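Local atomic coordinates of leucine aminopeptidase 2 (Saccharomyces cerevisiae, PDB entry 2XQ0), a protein that cleaves di- and tripeptides as a zinc-dependent aminopeptidase of the M1 family and has a low epoxide hydrolase activity in vitro. Residues Q198-I209 and M276-A284; F158-T166 and N310-N318. All coordinates share one frame; numbering follows the deposited sequence.

Interaction 1: Q198-I209 and M276-A284. With BES (2-(3-amino-2-hydroxy-4-phenyl-butyrylamino)-4-methyl-pentanoic acid), chain B.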
loop_
_atom_site.group_PDB
_atom_site.type_symbol
_atom_site.label_atom_id
_atom_site.label_comp_id
_atom_site.label_asym_id
_atom_site.label_seq_id
_atom_site.Cartn_x
_atom_site.Cartn_y
_atom_site.Cartn_z
ATOM N N GLN A 198 13.311 -17.674 -1.501
ATOM C CA GLN A 198 12.897 -16.635 -2.444
ATOM C C GLN A 198 13.997 -16.574 -3.480
ATOM O O GLN A 198 15.062 -16.029 -3.215
ATOM C CB GLN A 198 12.722 -15.267 -1.767
ATOM C CG GLN A 198 12.288 -14.156 -2.749
ATOM C CD GLN A 198 11.137 -14.614 -3.644
ATOM O OE1 GLN A 198 11.351 -15.017 -4.789
ATOM N NE2 GLN A 198 9.915 -14.585 -3.111
ATOM N N LYS A 199 13.776 -17.195 -4.635
ATOM C CA LYS A 199 14.849 -17.334 -5.621
ATOM C C LYS A 199 14.980 -16.127 -6.564
ATOM O O LYS A 199 15.962 -16.020 -7.296
ATOM C CB LYS A 199 14.724 -18.651 -6.402
ATOM C CG LYS A 199 14.748 -19.886 -5.512
ATOM C CD LYS A 199 15.269 -21.133 -6.233
ATOM C CE LYS A 199 14.180 -21.840 -7.015
ATOM N NZ LYS A 199 14.604 -23.215 -7.431
ATOM N N VAL A 200 14.003 -15.219 -6.538
ATOM C CA VAL A 200 14.103 -13.953 -7.266
ATOM C C VAL A 200 14.638 -12.908 -6.296
ATOM O O VAL A 200 14.124 -12.810 -5.189
ATOM C CB VAL A 200 12.699 -13.478 -7.746
ATOM C CG1 VAL A 200 12.794 -12.106 -8.413
ATOM C CG2 VAL A 200 12.061 -14.503 -8.654
ATOM N N PRO A 201 15.696 -12.147 -6.677
ATOM C CA PRO A 201 16.260 -11.206 -5.697
ATOM C C PRO A 201 15.239 -10.147 -5.288
ATOM O O PRO A 201 14.512 -9.644 -6.148
ATOM C CB PRO A 201 17.428 -10.540 -6.450
ATOM C CG PRO A 201 17.725 -11.420 -7.604
ATOM C CD PRO A 201 16.474 -12.193 -7.929
ATOM N N ILE A 202 15.177 -9.825 -3.998
ATOM C CA ILE A 202 14.226 -8.821 -3.506
ATOM C C ILE A 202 14.866 -7.826 -2.518
ATOM O O ILE A 202 15.870 -8.149 -1.880
ATOM C CB ILE A 202 12.957 -9.479 -2.886
ATOM C CG1 ILE A 202 13.292 -10.423 -1.705
ATOM C CG2 ILE A 202 12.149 -10.232 -3.968
ATOM C CD1 ILE A 202 12.070 -10.732 -0.804
ATOM N N PRO A 203 14.316 -6.597 -2.432
ATOM C CA PRO A 203 14.720 -5.627 -1.402
ATOM C C PRO A 203 14.183 -6.060 -0.025
ATOM O O PRO A 203 13.181 -6.780 0.055
ATOM C CB PRO A 203 14.045 -4.326 -1.859
ATOM C CG PRO A 203 12.864 -4.763 -2.640
ATOM C CD PRO A 203 13.240 -6.073 -3.296
ATOM N N ALA A 204 14.841 -5.629 1.043
ATOM C CA ALA A 204 14.425 -5.997 2.399
ATOM C C ALA A 204 12.986 -5.575 2.716
ATOM O O ALA A 204 12.317 -6.222 3.522
ATOM C CB ALA A 204 15.389 -5.405 3.443
ATOM N N TYR A 205 12.517 -4.486 2.111
ATOM C CA TYR A 205 11.225 -3.933 2.525
ATOM C C TYR A 205 10.083 -4.867 2.080
ATOM O O TYR A 205 8.977 -4.752 2.567
ATOM C CB TYR A 205 11.016 -2.506 2.017
ATOM C CG TYR A 205 10.614 -2.399 0.564
ATOM C CD1 TYR A 205 9.297 -2.621 0.167
ATOM C CD2 TYR A 205 11.540 -2.070 -0.401
ATOM C CE1 TYR A 205 8.928 -2.513 -1.149
ATOM C CE2 TYR A 205 11.182 -1.970 -1.731
ATOM C CZ TYR A 205 9.876 -2.190 -2.097
ATOM O OH TYR A 205 9.515 -2.094 -3.415
ATOM N N LEU A 206 10.382 -5.797 1.168
ATOM C CA LEU A 206 9.393 -6.757 0.663
ATOM C C LEU A 206 9.305 -8.031 1.510
ATOM O O LEU A 206 8.420 -8.866 1.303
ATOM C CB LEU A 206 9.697 -7.137 -0.783
ATOM C CG LEU A 206 9.398 -6.022 -1.789
ATOM C CD1 LEU A 206 9.776 -6.463 -3.190
ATOM C CD2 LEU A 206 7.932 -5.677 -1.728
ATOM N N ILE A 207 10.225 -8.185 2.454
ATOM C CA ILE A 207 10.167 -9.345 3.323
ATOM C C ILE A 207 8.862 -9.301 4.091
ATOM O O ILE A 207 8.418 -8.237 4.543
ATOM C CB ILE A 207 11.348 -9.433 4.284
ATOM C CG1 ILE A 207 12.619 -9.800 3.508
ATOM C CG2 ILE A 207 11.079 -10.471 5.373
ATOM C CD1 ILE A 207 12.543 -11.202 2.908
ATOM N N GLY A 208 8.225 -10.461 4.192
ATOM C CA GLY A 208 6.974 -10.565 4.915
ATOM C C GLY A 208 6.961 -11.817 5.757
ATOM O O GLY A 208 7.444 -12.871 5.324
ATOM N N ILE A 209 6.446 -11.694 6.975
ATOM C CA ILE A 209 6.287 -12.860 7.840
ATOM C C ILE A 209 5.011 -12.737 8.648
ATOM O O ILE A 209 4.658 -11.644 9.106
ATOM C CB ILE A 209 7.501 -13.022 8.796
ATOM C CG1 ILE A 209 7.323 -14.264 9.673
ATOM C CG2 ILE A 209 7.626 -11.810 9.686
ATOM C CD1 ILE A 209 8.577 -14.649 10.428
ATOM N N MET A 276 -0.354 -5.503 1.026
ATOM C CA MET A 276 1.095 -5.306 0.928
ATOM C C MET A 276 1.570 -6.404 0.015
ATOM O O MET A 276 1.267 -7.579 0.248
ATOM C CB MET A 276 1.784 -5.424 2.282
ATOM C CG MET A 276 3.307 -5.349 2.212
ATOM S SD MET A 276 3.942 -3.817 1.456
ATOM C CE MET A 276 5.489 -4.387 0.749
ATOM N N GLU A 277 2.317 -6.007 -1.008
ATOM C CA GLU A 277 2.723 -6.881 -2.102
ATOM C C GLU A 277 3.961 -7.736 -1.818
ATOM O O GLU A 277 4.819 -7.868 -2.686
ATOM C CB GLU A 277 3.008 -6.001 -3.326
ATOM C CG GLU A 277 4.279 -5.097 -3.209
ATOM C CD GLU A 277 4.016 -3.681 -2.640
ATOM O OE1 GLU A 277 2.983 -3.457 -1.967
ATOM O OE2 GLU A 277 4.861 -2.782 -2.867
ATOM N N SER A 278 4.079 -8.330 -0.632
ATOM C CA SER A 278 5.196 -9.233 -0.389
ATOM C C SER A 278 5.164 -10.330 -1.415
ATOM O O SER A 278 4.125 -10.952 -1.610
ATOM C CB SER A 278 5.120 -9.864 0.996
ATOM O OG SER A 278 5.381 -8.894 1.976
ATOM N N PRO A 279 6.301 -10.574 -2.083
ATOM C CA PRO A 279 6.397 -11.633 -3.100
ATOM C C PRO A 279 5.999 -13.002 -2.595
ATOM O O PRO A 279 6.501 -13.456 -1.571
ATOM C CB PRO A 279 7.884 -11.639 -3.466
ATOM C CG PRO A 279 8.360 -10.294 -3.125
ATOM C CD PRO A 279 7.566 -9.837 -1.935
ATOM N N ASN A 280 5.120 -13.660 -3.337
ATOM C CA ASN A 280 4.598 -14.973 -2.979
ATOM C C ASN A 280 3.674 -14.983 -1.764
ATOM O O ASN A 280 3.201 -16.048 -1.358
ATOM C CB ASN A 280 5.715 -16.006 -2.798
ATOM C CG ASN A 280 6.477 -16.284 -4.088
ATOM O OD1 ASN A 280 7.684 -16.063 -4.177
ATOM N ND2 ASN A 280 5.773 -16.775 -5.087
ATOM N N MET A 281 3.389 -13.817 -1.187
ATOM C CA MET A 281 2.405 -13.776 -0.104
ATOM C C MET A 281 1.872 -12.375 0.087
ATOM O O MET A 281 2.319 -11.661 0.961
ATOM C CB MET A 281 2.998 -14.293 1.221
ATOM C CG MET A 281 1.972 -14.587 2.335
ATOM S SD MET A 281 0.644 -15.753 1.903
ATOM C CE MET A 281 1.627 -17.229 1.576
ATOM N N THR A 282 0.917 -11.989 -0.741
ATOM C CA THR A 282 0.240 -10.708 -0.585
ATOM C C THR A 282 -0.451 -10.664 0.777
ATOM O O THR A 282 -1.140 -11.605 1.156
ATOM C CB THR A 282 -0.798 -10.545 -1.731
ATOM O OG1 THR A 282 -0.095 -10.228 -2.937
ATOM C CG2 THR A 282 -1.791 -9.421 -1.423
ATOM N N PHE A 283 -0.261 -9.579 1.523
ATOM C CA PHE A 283 -0.947 -9.395 2.788
ATOM C C PHE A 283 -2.184 -8.590 2.470
ATOM O O PHE A 283 -2.101 -7.572 1.791
ATOM C CB PHE A 283 -0.086 -8.633 3.795
ATOM C CG PHE A 283 0.952 -9.466 4.482
ATOM C CD1 PHE A 283 1.562 -10.530 3.838
ATOM C CD2 PHE A 283 1.342 -9.162 5.781
ATOM C CE1 PHE A 283 2.528 -11.295 4.478
ATOM C CE2 PHE A 283 2.307 -9.919 6.428
ATOM C CZ PHE A 283 2.900 -10.991 5.776
ATOM N N ALA A 284 -3.342 -9.057 2.923
ATOM C CA ALA A 284 -4.593 -8.373 2.610
ATOM C C ALA A 284 -5.452 -8.091 3.851
ATOM O O ALA A 284 -5.427 -8.858 4.814
ATOM C CB ALA A 284 -5.382 -9.181 1.582
HETATM N N2 BES B . 2.650 -1.499 -0.047
HETATM C C1 BES B . 1.627 -0.531 -0.383
HETATM C C6 BES B . 1.126 0.167 0.883
HETATM C C7 BES B . 2.248 0.956 1.521
HETATM C C8 BES B . 3.048 1.777 0.734
HETATM C C12 BES B . 2.493 0.849 2.886
HETATM C C9 BES B . 4.085 2.499 1.313
HETATM C C11 BES B . 3.532 1.572 3.466
HETATM C C10 BES B . 4.328 2.399 2.679
HETATM C C2 BES B . 0.454 -1.196 -1.115
HETATM O O2 BES B . 0.816 -1.901 -2.311
HETATM C C3 BES B . -0.520 -0.117 -1.451
HETATM O O3 BES B . -0.288 0.713 -2.333
HETATM N N1 BES B . -1.587 -0.195 -0.665
HETATM C C4 BES B . -2.758 0.656 -0.654
HETATM C C13 BES B . -3.768 -0.126 -1.486
HETATM C C14 BES B . -4.369 0.700 -2.615
HETATM C C15 BES B . -4.925 -0.219 -3.697
HETATM C C16 BES B . -3.364 1.690 -3.199
HETATM C C5 BES B . -3.234 0.707 0.770
HETATM O O1 BES B . -3.889 1.701 1.156
HETATM O O4 BES B . -2.949 -0.256 1.525
HETATM O O HOH W 1 9.702 -16.769 -6.113
HETATM O O HOH W 2 7.018 -3.226 -4.280
#
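Leu206 lies across the ring of Pro279 at about a right angle. Its CB sits 3.6 Å from Pro279 CD, and its CD1 faces Pro279 CG. The other branch turns to the pocket side, where Leu206 CD2 meets Met276 CE at 3.7 Å. Ile202 CG2 also reaches Pro279 CG, so two aliphatic side chains share that corner of the ring. Beside it, Ser278 OG donates to Leu206 O at 3.1 Å, reaching the oxygen from above the carbonyl plane. Gly208 CA passes close to the same hydroxyl, and a CB there would clash with it. At the far end Gln198 NE2 donates to Asn280 OD1 (2.9 Å, N-H...O 157°). The two amides are nearly coplanar, 5° apart. Gln198 gets there with CG anti to the backbone N (chi1 180°) and a bend at chi2. Asn280 ND2 is held by Trp259 O. On the pocket side a water links Glu277 OE2 and Tyr205 OH. Glu277 OE1 accepts from the bestatin amine N2 at 2.8 Å. The segment 276-284 follows Gly274 and Gly275, whose glycine-rich run with Met276 and Glu277 is the substrate-binding GxMEN-type motif of M1 aminopeptidases, here with serine in the asparagine position.

Interaction 2: F158-T166 and N310-N318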
loop_
_atom_site.group_PDB
_atom_site.type_symbol
_atom_site.label_atom_id
_atom_site.label_comp_id
_atom_site.label_asym_id
_atom_site.label_seq_id
_atom_site.Cartn_x
_atom_site.Cartn_y
_atom_site.Cartn_z
ATOM N N PHE A 158 21.123 -4.060 4.776
ATOM C CA PHE A 158 21.245 -2.888 3.914
ATOM C C PHE A 158 19.819 -2.507 3.532
ATOM O O PHE A 158 19.298 -2.958 2.506
ATOM C CB PHE A 158 22.042 -3.239 2.673
ATOM C CG PHE A 158 23.470 -3.616 2.950
ATOM C CD1 PHE A 158 24.394 -2.660 3.330
ATOM C CD2 PHE A 158 23.893 -4.922 2.816
ATOM C CE1 PHE A 158 25.716 -2.999 3.572
ATOM C CE2 PHE A 158 25.222 -5.262 3.053
ATOM C CZ PHE A 158 26.130 -4.298 3.434
ATOM N N ASP A 159 19.175 -1.708 4.378
ATOM C CA ASP A 159 17.740 -1.417 4.250
ATOM C C ASP A 159 17.463 -0.318 3.222
ATOM O O ASP A 159 17.015 0.791 3.562
ATOM C CB ASP A 159 17.127 -1.047 5.615
ATOM C CG ASP A 159 15.602 -1.021 5.592
ATOM O OD1 ASP A 159 14.999 -1.421 4.572
ATOM O OD2 ASP A 159 14.989 -0.608 6.607
ATOM N N THR A 160 17.721 -0.643 1.958
ATOM C CA THR A 160 17.445 0.275 0.851
ATOM C C THR A 160 16.849 -0.514 -0.319
ATOM O O THR A 160 17.199 -1.672 -0.537
ATOM C CB THR A 160 18.726 1.072 0.424
ATOM O OG1 THR A 160 18.548 1.616 -0.886
ATOM C CG2 THR A 160 19.943 0.188 0.421
ATOM N N PRO A 161 15.920 0.098 -1.060
ATOM C CA PRO A 161 15.365 -0.655 -2.191
ATOM C C PRO A 161 16.372 -0.805 -3.341
ATOM O O PRO A 161 16.108 -1.561 -4.281
ATOM C CB PRO A 161 14.134 0.156 -2.590
ATOM C CG PRO A 161 14.350 1.535 -2.013
ATOM C CD PRO A 161 15.145 1.315 -0.747
ATOM N N SER A 162 17.519 -0.126 -3.241
ATOM C CA SER A 162 18.630 -0.338 -4.166
ATOM C C SER A 162 19.302 -1.693 -3.996
ATOM O O SER A 162 19.957 -2.175 -4.915
ATOM C CB SER A 162 19.694 0.765 -4.037
ATOM O OG SER A 162 19.275 1.959 -4.669
ATOM N N VAL A 163 19.156 -2.315 -2.826
ATOM C CA VAL A 163 19.797 -3.611 -2.603
ATOM C C VAL A 163 18.782 -4.739 -2.693
ATOM O O VAL A 163 17.809 -4.735 -1.953
ATOM C CB VAL A 163 20.509 -3.643 -1.236
ATOM C CG1 VAL A 163 21.070 -5.038 -0.926
ATOM C CG2 VAL A 163 21.625 -2.601 -1.216
ATOM N N LYS A 164 18.996 -5.688 -3.609
ATOM C CA LYS A 164 18.102 -6.834 -3.749
ATOM C C LYS A 164 18.925 -8.112 -3.693
ATOM O O LYS A 164 20.034 -8.169 -4.222
ATOM C CB LYS A 164 17.328 -6.761 -5.072
ATOM C CG LYS A 164 16.717 -5.388 -5.327
ATOM C CD LYS A 164 15.359 -5.495 -6.000
ATOM C CE LYS A 164 15.497 -5.627 -7.499
ATOM N NZ LYS A 164 14.171 -5.533 -8.173
ATOM N N SER A 165 18.370 -9.127 -3.051
ATOM C CA SER A 165 19.094 -10.347 -2.714
ATOM C C SER A 165 18.126 -11.509 -2.717
ATOM O O SER A 165 16.978 -11.340 -2.332
ATOM C CB SER A 165 19.655 -10.206 -1.298
ATOM O OG SER A 165 20.216 -11.411 -0.841
ATOM N N THR A 166 18.580 -12.685 -3.150
ATOM C CA THR A 166 17.836 -13.898 -2.889
ATOM C C THR A 166 17.810 -14.156 -1.377
ATOM O O THR A 166 18.707 -13.700 -0.642
ATOM C CB THR A 166 18.467 -15.090 -3.626
ATOM O OG1 THR A 166 19.849 -15.198 -3.256
ATOM C CG2 THR A 166 18.386 -14.869 -5.135
ATOM N N ASN A 310 8.289 -5.146 -7.392
ATOM C CA ASN A 310 8.957 -6.374 -6.974
ATOM C C ASN A 310 10.054 -6.812 -7.929
ATOM O O ASN A 310 11.186 -7.052 -7.511
ATOM C CB ASN A 310 7.932 -7.482 -6.748
ATOM C CG ASN A 310 6.938 -7.129 -5.638
ATOM O OD1 ASN A 310 6.947 -6.018 -5.105
ATOM N ND2 ASN A 310 6.078 -8.071 -5.300
ATOM N N LEU A 311 9.719 -6.865 -9.213
ATOM C CA LEU A 311 10.658 -7.243 -10.255
ATOM C C LEU A 311 11.562 -6.064 -10.609
ATOM O O LEU A 311 12.790 -6.202 -10.733
ATOM C CB LEU A 311 9.876 -7.722 -11.490
ATOM C CG LEU A 311 10.736 -8.368 -12.574
ATOM C CD1 LEU A 311 11.480 -9.570 -11.997
ATOM C CD2 LEU A 311 9.891 -8.776 -13.788
ATOM N N VAL A 312 10.946 -4.889 -10.752
ATOM C CA VAL A 312 11.660 -3.664 -11.081
ATOM C C VAL A 312 11.375 -2.666 -9.966
ATOM O O VAL A 312 10.232 -2.340 -9.721
ATOM C CB VAL A 312 11.180 -3.072 -12.431
ATOM C CG1 VAL A 312 11.771 -1.696 -12.646
ATOM C CG2 VAL A 312 11.546 -3.993 -13.584
ATOM N N THR A 313 12.412 -2.212 -9.272
ATOM C CA THR A 313 12.232 -1.505 -8.006
ATOM C C THR A 313 12.782 -0.085 -8.026
ATOM O O THR A 313 13.797 0.182 -8.652
ATOM C CB THR A 313 12.941 -2.285 -6.884
ATOM O OG1 THR A 313 12.554 -3.660 -6.956
ATOM C CG2 THR A 313 12.583 -1.713 -5.496
ATOM N N ASN A 314 12.121 0.834 -7.329
ATOM C CA ASN A 314 12.669 2.168 -7.192
ATOM C C ASN A 314 13.966 2.121 -6.381
ATOM O O ASN A 314 14.070 1.407 -5.376
ATOM C CB ASN A 314 11.667 3.140 -6.543
ATOM C CG ASN A 314 10.967 2.547 -5.311
ATOM O OD1 ASN A 314 11.470 1.637 -4.675
ATOM N ND2 ASN A 314 9.800 3.077 -4.983
ATOM N N CYS A 315 14.956 2.889 -6.813
ATOM C CA CYS A 315 16.256 2.834 -6.164
ATOM C C CYS A 315 16.266 3.525 -4.810
ATOM O O CYS A 315 17.098 3.211 -3.958
ATOM C CB CYS A 315 17.317 3.447 -7.074
ATOM S SG CYS A 315 17.109 5.202 -7.291
ATOM N N SER A 316 15.353 4.473 -4.618
ATOM C CA SER A 316 15.250 5.198 -3.359
ATOM C C SER A 316 13.836 5.698 -3.200
ATOM O O SER A 316 13.028 5.597 -4.122
ATOM C CB SER A 316 16.206 6.388 -3.335
ATOM O OG SER A 316 15.650 7.523 -3.971
ATOM N N TRP A 317 13.539 6.274 -2.045
ATOM C CA TRP A 317 12.183 6.740 -1.779
ATOM C C TRP A 317 11.891 8.105 -2.422
ATOM O O TRP A 317 10.764 8.575 -2.391
ATOM C CB TRP A 317 11.882 6.694 -0.279
ATOM C CG TRP A 317 12.170 5.296 0.252
ATOM C CD1 TRP A 317 13.201 4.924 1.067
ATOM C CD2 TRP A 317 11.466 4.087 -0.080
ATOM N NE1 TRP A 317 13.169 3.558 1.283
ATOM C CE2 TRP A 317 12.115 3.024 0.587
ATOM C CE3 TRP A 317 10.342 3.803 -0.868
ATOM C CZ2 TRP A 317 11.668 1.700 0.501
ATOM C CZ3 TRP A 317 9.907 2.490 -0.962
ATOM C CH2 TRP A 317 10.559 1.459 -0.280
ATOM N N ASN A 318 12.905 8.706 -3.042
ATOM C CA ASN A 318 12.696 9.885 -3.891
ATOM C C ASN A 318 11.976 9.566 -5.180
ATOM O O ASN A 318 11.405 10.454 -5.793
ATOM C CB ASN A 318 14.029 10.523 -4.283
ATOM C CG ASN A 318 14.643 11.338 -3.181
ATOM O OD1 ASN A 318 14.042 11.548 -2.128
ATOM N ND2 ASN A 318 15.834 11.857 -3.441
HETATM O O HOH W 3 16.014 3.186 2.315
HETATM O O HOH W 4 13.424 -8.401 -8.295
#
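Lys164 reaches over to the 310-313 backbone. Its CB leaves the backbone toward 310-318, with CG anti to the carbonyl carbon (chi1 -47°) and bends at chi2 and chi3. CD runs alongside Thr313, 3.5 Å from Thr313 OG1, and CE lies at a similar distance from it. At the tip, Lys164 NZ donates to Thr313 OG1 at 2.8 Å and to Leu311 O at 3.0 Å, the latter from above the carbonyl plane. A bond to Asn310 O is weak, but a water links NZ to that oxygen. Lys424 O is a further acceptor, and Thr313 OG1 is itself bonded to Gly309 O. With an alanine here, Leu311 O and Thr313 OG1 would probably lose this donor, and a gap is likely to open beside Thr313. Further on, Ser162 OG donates to Cys315 O at 2.6 Å. Pro161 lies over one face of the Trp317 indole in a CH-pi contact, with CG 4.0 Å from the centroid of the six-membered ring. A water joins Asp159 O to Trp317 NE1. The ammonium meets neutral oxygens, mostly main-chain carbonyls, so within this contact its charge is probably stabilised by several dipoles, not by a carboxylate.

Interactions 1 and 2 touch directly, with centres about 12 Å apart. Ile202 N and Ser165 O, 2.9 Å apart, probably form a hydrogen bond that joins segments 198-209 and 158-166. Asn310 ND2 and Glu277 O, also 2.9 Å apart, probably do the same for segments 310-318 and 276-284. Leu206 CD1 packs 3.4 Å from Asn310 OD1, and the Trp317 ring meets Tyr205 edge-to-face. Both contacts thus join the N-terminal region to the catalytic region. Interaction 1 reaches the active site itself: the nearest atom of the Glu277 side chain is about 4 Å from the zinc ion. Interaction 2 stands further back. The side chain of Trp317 is about 6 Å from the bound BES (nearest atoms).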